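PDB 6TO1: minor fimbrium subunit Mfa5 from Porphyromonas gingivalis ATCC 33277, which serves as an accessory subunit of the minor fimbriae, surface filaments that mediate biofilm formation and adhesion to host cells and other oral bacteria. Local coordinates for residues A[475-485]-A[628-636]. Sequence-based numbering, arbitrary orientation.
Sequences LDYIQNNDIPV and ISWKKPAGN
Lys632 NZ meets Asp482 OD1 at 2.9 Å in a salt bridge, approaching the carboxylate oxygen on its anti side and 32° out of plane. The same ammonium donates to Gln479 O at 3.1 Å, from above the carbonyl plane rather than along a lone pair, and makes weak bonds to Ile478 O and Asn481 O. The Lys632 chain bends at chi2, then runs extended to these three carbonyls. Gln479, with CG anti to its own N (chi1 -175°) and a bend at chi2, turns its amide to the strand: Ala634 N donates to OE1 at 3.0 Å, nearly straight at 166°, although OE1 is less surely placed. Water 3 joins Gln479 NE2 to Lys632 O. Asp476 OD1, salt-bridged to Lys534, reaches Asn636 ND2 through water 1. On the apolar side of the contact, Leu475 CG packs against Pro633 CG (3.7 Å), and Ile478 CG2 lies 3.7 Å from Pro633 CD. Farther out, Val485 CG1 touches the Trp630 ring edge at CH2 (3.7 Å). The helix following strand 463-473 thus docks on the start of strand 634-643, linking two different β-sheets, probably of successive domains; the Asp482 carboxylate and surrounding carbonyls would probably favour the charged ammonium.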
ATOM      1  N   LEU A 475      27.525 -15.471 -27.983  1.00 23.11           N
ATOM      2  CA  LEU A 475      28.315 -16.699 -27.919  1.00 23.79           C
ATOM      3  C   LEU A 475      29.813 -16.419 -28.002  1.00 21.95           C
ATOM      4  O   LEU A 475      30.612 -17.075 -27.325  1.00 21.70           O
ATOM      5  CB  LEU A 475      27.894 -17.647 -29.049  1.00 24.97           C
ATOM      6  CG  LEU A 475      26.725 -18.570 -28.707  1.00 27.77           C
ATOM      7  CD1 LEU A 475      25.443 -17.763 -28.495  1.00 29.04           C
ATOM      8  CD2 LEU A 475      26.486 -19.649 -29.769  1.00 26.91           C
ATOM      9  N   ASP A 476      30.220 -15.492 -28.870  1.00 30.42           N
ATOM     10  CA  ASP A 476      31.653 -15.248 -29.035  1.00 28.81           C
ATOM     11  C   ASP A 476      32.245 -14.607 -27.781  1.00 29.67           C
ATOM     12  O   ASP A 476      33.372 -14.920 -27.387  1.00 25.94           O
ATOM     13  CB  ASP A 476      31.909 -14.350 -30.239  1.00 27.77           C
ATOM     14  CG  ASP A 476      31.673 -15.052 -31.575  1.00 32.57           C
ATOM     15  OD1 ASP A 476      31.867 -16.278 -31.671  1.00 35.52           O
ATOM     16  OD2 ASP A 476      31.294 -14.354 -32.532  1.00 49.28           O
ATOM     17  N   TYR A 477      31.505 -13.700 -27.142  1.00 23.01           N
ATOM     18  CA  TYR A 477      31.976 -13.143 -25.876  1.00 23.74           C
ATOM     19  C   TYR A 477      32.139 -14.233 -24.823  1.00 23.14           C
ATOM     20  O   TYR A 477      33.150 -14.282 -24.105  1.00 25.66           O
ATOM     21  CB  TYR A 477      31.018 -12.058 -25.376  1.00 25.66           C
ATOM     22  CG  TYR A 477      31.560 -11.364 -24.156  1.00 22.08           C
ATOM     23  CD1 TYR A 477      32.299 -10.190 -24.268  1.00 29.59           C
ATOM     24  CD2 TYR A 477      31.367 -11.903 -22.896  1.00 25.18           C
ATOM     25  CE1 TYR A 477      32.811  -9.568 -23.143  1.00 30.30           C
ATOM     26  CE2 TYR A 477      31.879 -11.303 -21.780  1.00 27.86           C
ATOM     27  CZ  TYR A 477      32.586 -10.133 -21.904  1.00 33.82           C
ATOM     28  OH  TYR A 477      33.085  -9.553 -20.769  1.00 35.84           O
ATOM     29  N   ILE A 478      31.129 -15.099 -24.682  1.00 21.00           N
ATOM     30  CA  ILE A 478      31.193 -16.180 -23.706  1.00 22.03           C
ATOM     31  C   ILE A 478      32.359 -17.108 -24.026  1.00 23.85           C
ATOM     32  O   ILE A 478      33.091 -17.542 -23.134  1.00 20.20           O
ATOM     33  CB  ILE A 478      29.846 -16.933 -23.661  1.00 21.07           C
ATOM     34  CG1 ILE A 478      28.754 -15.982 -23.116  1.00 25.18           C
ATOM     35  CG2 ILE A 478      29.934 -18.169 -22.844  1.00 20.36           C
ATOM     36  CD1 ILE A 478      27.382 -16.465 -23.306  1.00 24.69           C
ATOM     37  N   GLN A 479      32.574 -17.395 -25.308  1.00 23.01           N
ATOM     38  CA  GLN A 479      33.707 -18.229 -25.689  1.00 22.87           C
ATOM     39  C   GLN A 479      35.025 -17.598 -25.272  1.00 21.94           C
ATOM     40  O   GLN A 479      35.924 -18.291 -24.780  1.00 25.99           O
ATOM     41  CB  GLN A 479      33.701 -18.460 -27.210  1.00 25.49           C
ATOM     42  CG  GLN A 479      34.783 -19.435 -27.676  1.00 26.60           C
ATOM     43  CD  GLN A 479      34.470 -20.870 -27.317  1.00 28.89           C
ATOM     44  OE1 GLN A 479      33.336 -21.206 -27.004  1.00 25.12           O
ATOM     45  NE2 GLN A 479      35.481 -21.731 -27.368  1.00 29.82           N
ATOM     46  N   ASN A 480      35.165 -16.289 -25.457  1.00 23.53           N
ATOM     47  CA  ASN A 480      36.431 -15.607 -25.267  1.00 23.75           C
ATOM     48  C   ASN A 480      36.668 -15.125 -23.847  1.00 31.36           C
ATOM     49  O   ASN A 480      37.728 -14.543 -23.583  1.00 30.85           O
ATOM     50  CB  ASN A 480      36.504 -14.425 -26.227  1.00 27.20           C
ATOM     51  CG  ASN A 480      36.539 -14.863 -27.674  1.00 33.11           C
ATOM     52  OD1 ASN A 480      36.946 -15.964 -27.976  1.00 28.71           O
ATOM     53  ND2 ASN A 480      36.050 -14.018 -28.557  1.00 42.11           N
ATOM     54  N   ASN A 481      35.737 -15.363 -22.925  1.00 23.97           N
ATOM     55  CA  ASN A 481      35.880 -14.869 -21.564  1.00 27.71           C
ATOM     56  C   ASN A 481      35.472 -15.955 -20.588  1.00 32.76           C
ATOM     57  O   ASN A 481      34.442 -16.609 -20.777  1.00 33.29           O
ATOM     58  CB  ASN A 481      35.019 -13.624 -21.347  1.00 28.65           C
ATOM     59  CG  ASN A 481      35.580 -12.410 -22.046  1.00 27.70           C
ATOM     60  OD1 ASN A 481      36.425 -11.714 -21.502  1.00 35.01           O
ATOM     61  ND2 ASN A 481      35.140 -12.169 -23.285  1.00 23.19           N
ATOM     62  N   ASP A 482      36.261 -16.115 -19.523  1.00 24.31           N
ATOM     63  CA  ASP A 482      35.977 -17.119 -18.507  1.00 19.13           C
ATOM     64  C   ASP A 482      35.044 -16.517 -17.457  1.00 31.19           C
ATOM     65  O   ASP A 482      35.420 -16.235 -16.322  1.00 23.48           O
ATOM     66  CB  ASP A 482      37.277 -17.630 -17.901  1.00 26.81           C
ATOM     67  CG  ASP A 482      38.068 -18.472 -18.886  1.00 34.11           C
ATOM     68  OD1 ASP A 482      37.437 -19.212 -19.665  1.00 34.94           O
ATOM     69  OD2 ASP A 482      39.306 -18.376 -18.906  1.00 27.55           O
ATOM     70  N   ILE A 483      33.793 -16.333 -17.874  1.00 26.21           N
ATOM     71  CA  ILE A 483      32.775 -15.733 -16.998  1.00 23.51           C
ATOM     72  C   ILE A 483      32.510 -16.639 -15.804  1.00 20.77           C
ATOM     73  O   ILE A 483      32.303 -17.856 -15.970  1.00 21.40           O
ATOM     74  CB  ILE A 483      31.476 -15.480 -17.779  1.00 26.41           C
ATOM     75  CG1 ILE A 483      31.705 -14.390 -18.818  1.00 27.62           C
ATOM     76  CG2 ILE A 483      30.337 -15.132 -16.798  1.00 30.64           C
ATOM     77  CD1 ILE A 483      30.590 -14.334 -19.848  1.00 41.65           C
ATOM     78  N   PRO A 484      32.411 -16.104 -14.589  1.00 27.10           N
ATOM     79  CA  PRO A 484      32.055 -16.953 -13.448  1.00 31.65           C
ATOM     80  C   PRO A 484      30.591 -17.371 -13.471  1.00 27.95           C
ATOM     81  O   PRO A 484      29.723 -16.675 -13.996  1.00 29.50           O
ATOM     82  CB  PRO A 484      32.342 -16.058 -12.235  1.00 33.25           C
ATOM     83  CG  PRO A 484      32.069 -14.671 -12.745  1.00 43.05           C
ATOM     84  CD  PRO A 484      32.532 -14.681 -14.211  1.00 32.66           C
ATOM     85  N   VAL A 485      30.321 -18.512 -12.880  1.00 27.16           N
ATOM     86  CA  VAL A 485      28.950 -18.973 -12.734  1.00 24.04           C
ATOM     87  C   VAL A 485      28.409 -18.499 -11.390  1.00 24.84           C
ATOM     88  O   VAL A 485      29.163 -18.129 -10.490  1.00 24.58           O
ATOM     89  CB  VAL A 485      28.836 -20.502 -12.851  1.00 24.33           C
ATOM     90  CG1 VAL A 485      29.214 -20.952 -14.263  1.00 25.56           C
ATOM     91  CG2 VAL A 485      29.693 -21.195 -11.822  1.00 31.84           C
ATOM     92  N   ILE A 628      32.154 -28.161 -28.074  1.00 26.11           N
ATOM     93  CA  ILE A 628      31.393 -27.023 -27.567  1.00 20.68           C
ATOM     94  C   ILE A 628      30.629 -27.437 -26.314  1.00 24.90           C
ATOM     95  O   ILE A 628      30.387 -28.621 -26.056  1.00 26.52           O
ATOM     96  CB  ILE A 628      30.405 -26.461 -28.617  1.00 24.78           C
ATOM     97  CG1 ILE A 628      29.485 -27.569 -29.146  1.00 26.10           C
ATOM     98  CG2 ILE A 628      31.160 -25.791 -29.747  1.00 28.19           C
ATOM     99  CD1 ILE A 628      28.486 -27.089 -30.179  1.00 25.99           C
ATOM    100  N   SER A 629      30.250 -26.427 -25.524  1.00 25.18           N
ATOM    101  CA  SER A 629      29.452 -26.648 -24.320  1.00 22.84           C
ATOM    102  C   SER A 629      28.648 -25.382 -24.045  1.00 19.36           C
ATOM    103  O   SER A 629      28.840 -24.353 -24.693  1.00 22.59           O
ATOM    104  CB  SER A 629      30.316 -26.952 -23.103  1.00 23.76           C
ATOM    105  OG  SER A 629      31.016 -25.763 -22.702  1.00 24.56           O
ATOM    106  N   TRP A 630      27.792 -25.436 -23.023  1.00 26.79           N
ATOM    107  CA  TRP A 630      27.052 -24.236 -22.641  1.00 25.28           C
ATOM    108  C   TRP A 630      27.957 -23.135 -22.112  1.00 21.19           C
ATOM    109  O   TRP A 630      27.594 -21.956 -22.213  1.00 22.46           O
ATOM    110  CB  TRP A 630      25.969 -24.582 -21.626  1.00 26.82           C
ATOM    111  CG  TRP A 630      26.390 -24.942 -20.260  1.00 24.76           C
ATOM    112  CD1 TRP A 630      26.537 -26.195 -19.751  1.00 32.24           C
ATOM    113  CD2 TRP A 630      26.628 -24.037 -19.179  1.00 24.77           C
ATOM    114  NE1 TRP A 630      26.879 -26.133 -18.423  1.00 26.12           N
ATOM    115  CE2 TRP A 630      26.952 -24.815 -18.052  1.00 28.97           C
ATOM    116  CE3 TRP A 630      26.623 -22.637 -19.066  1.00 23.01           C
ATOM    117  CZ2 TRP A 630      27.257 -24.247 -16.815  1.00 30.05           C
ATOM    118  CZ3 TRP A 630      26.927 -22.070 -17.829  1.00 22.68           C
ATOM    119  CH2 TRP A 630      27.240 -22.879 -16.723  1.00 26.36           C
ATOM    120  N   LYS A 631      29.136 -23.474 -21.598  0.53 22.22           N
ATOM    121  CA  LYS A 631      30.078 -22.453 -21.160  0.53 24.69           C
ATOM    122  C   LYS A 631      31.024 -21.998 -22.260  0.53 22.59           C
ATOM    123  O   LYS A 631      31.576 -20.896 -22.176  0.53 21.52           O
ATOM    124  CB  LYS A 631      30.904 -22.964 -19.976  0.53 24.78           C
ATOM    125  CG  LYS A 631      30.074 -23.402 -18.780  0.53 27.10           C
ATOM    126  CD  LYS A 631      30.965 -23.903 -17.644  0.53 20.24           C
ATOM    127  CE  LYS A 631      31.275 -22.803 -16.634  0.53 24.08           C
ATOM    128  NZ  LYS A 631      31.977 -21.651 -17.239  0.53 31.20           N
ATOM    129  N   LYS A 632      31.245 -22.819 -23.281  1.00 21.87           N
ATOM    130  CA  LYS A 632      32.153 -22.485 -24.377  1.00 23.26           C
ATOM    131  C   LYS A 632      31.430 -22.887 -25.655  1.00 25.93           C
ATOM    132  O   LYS A 632      31.658 -23.968 -26.207  1.00 26.97           O
ATOM    133  CB  LYS A 632      33.492 -23.210 -24.214  1.00 26.60           C
ATOM    134  CG  LYS A 632      34.297 -22.731 -23.006  1.00 26.06           C
ATOM    135  CD  LYS A 632      34.658 -21.246 -23.111  1.00 26.90           C
ATOM    136  CE  LYS A 632      35.425 -20.768 -21.855  1.00 25.01           C
ATOM    137  NZ  LYS A 632      35.603 -19.283 -21.905  1.00 34.87           N
ATOM    138  N   PRO A 633      30.519 -22.042 -26.138  1.00 22.29           N
ATOM    139  CA  PRO A 633      29.527 -22.497 -27.121  1.00 22.15           C
ATOM    140  C   PRO A 633      29.859 -22.203 -28.572  1.00 20.34           C
ATOM    141  O   PRO A 633      28.999 -22.456 -29.419  1.00 26.60           O
ATOM    142  CB  PRO A 633      28.293 -21.690 -26.698  1.00 21.60           C
ATOM    143  CG  PRO A 633      28.904 -20.341 -26.372  1.00 22.36           C
ATOM    144  CD  PRO A 633      30.157 -20.721 -25.570  1.00 22.30           C
ATOM    145  N   ALA A 634      31.040 -21.657 -28.864  1.00 24.34           N
ATOM    146  CA  ALA A 634      31.408 -21.238 -30.218  1.00 21.50           C
ATOM    147  C   ALA A 634      32.740 -21.888 -30.588  1.00 22.03           C
ATOM    148  O   ALA A 634      33.817 -21.368 -30.277  1.00 22.46           O
ATOM    149  CB  ALA A 634      31.490 -19.709 -30.319  1.00 22.23           C
ATOM    150  N   GLY A 635      32.668 -23.054 -31.208  1.00 24.66           N
ATOM    151  CA  GLY A 635      33.865 -23.689 -31.706  1.00 28.38           C
ATOM    152  C   GLY A 635      34.326 -23.105 -33.033  1.00 19.40           C
ATOM    153  O   GLY A 635      33.564 -22.485 -33.790  1.00 24.17           O
ATOM    154  N   ASN A 636      35.617 -23.298 -33.327  1.00 22.73           N
ATOM    155  CA  ASN A 636      36.209 -22.746 -34.540  1.00 22.62           C
ATOM    156  C   ASN A 636      37.169 -23.777 -35.112  1.00 24.61           C
ATOM    157  O   ASN A 636      38.109 -24.188 -34.429  1.00 22.23           O
ATOM    158  CB  ASN A 636      36.961 -21.430 -34.281  1.00 22.08           C
ATOM    159  CG  ASN A 636      36.032 -20.267 -33.999  1.00 26.79           C
ATOM    160  OD1 ASN A 636      35.533 -19.601 -34.918  1.00 24.69           O
ATOM    161  ND2 ASN A 636      35.777 -20.027 -32.721  1.00 31.01           N
TER
HETATM  162  O   HOH W   1      34.283 -17.937 -31.426  1.00 33.82           O
HETATM  163  O   HOH W   2      32.716 -18.910 -20.844  1.00 25.18           O
HETATM  164  O   HOH W   3      34.372 -24.551 -27.255  1.00 29.72           O
HETATM  165  O   HOH W   4      35.201 -21.029 -17.923  1.00 40.72           O
HETATM  166  O   HOH W   5      33.087 -20.060 -14.742  1.00 39.77           O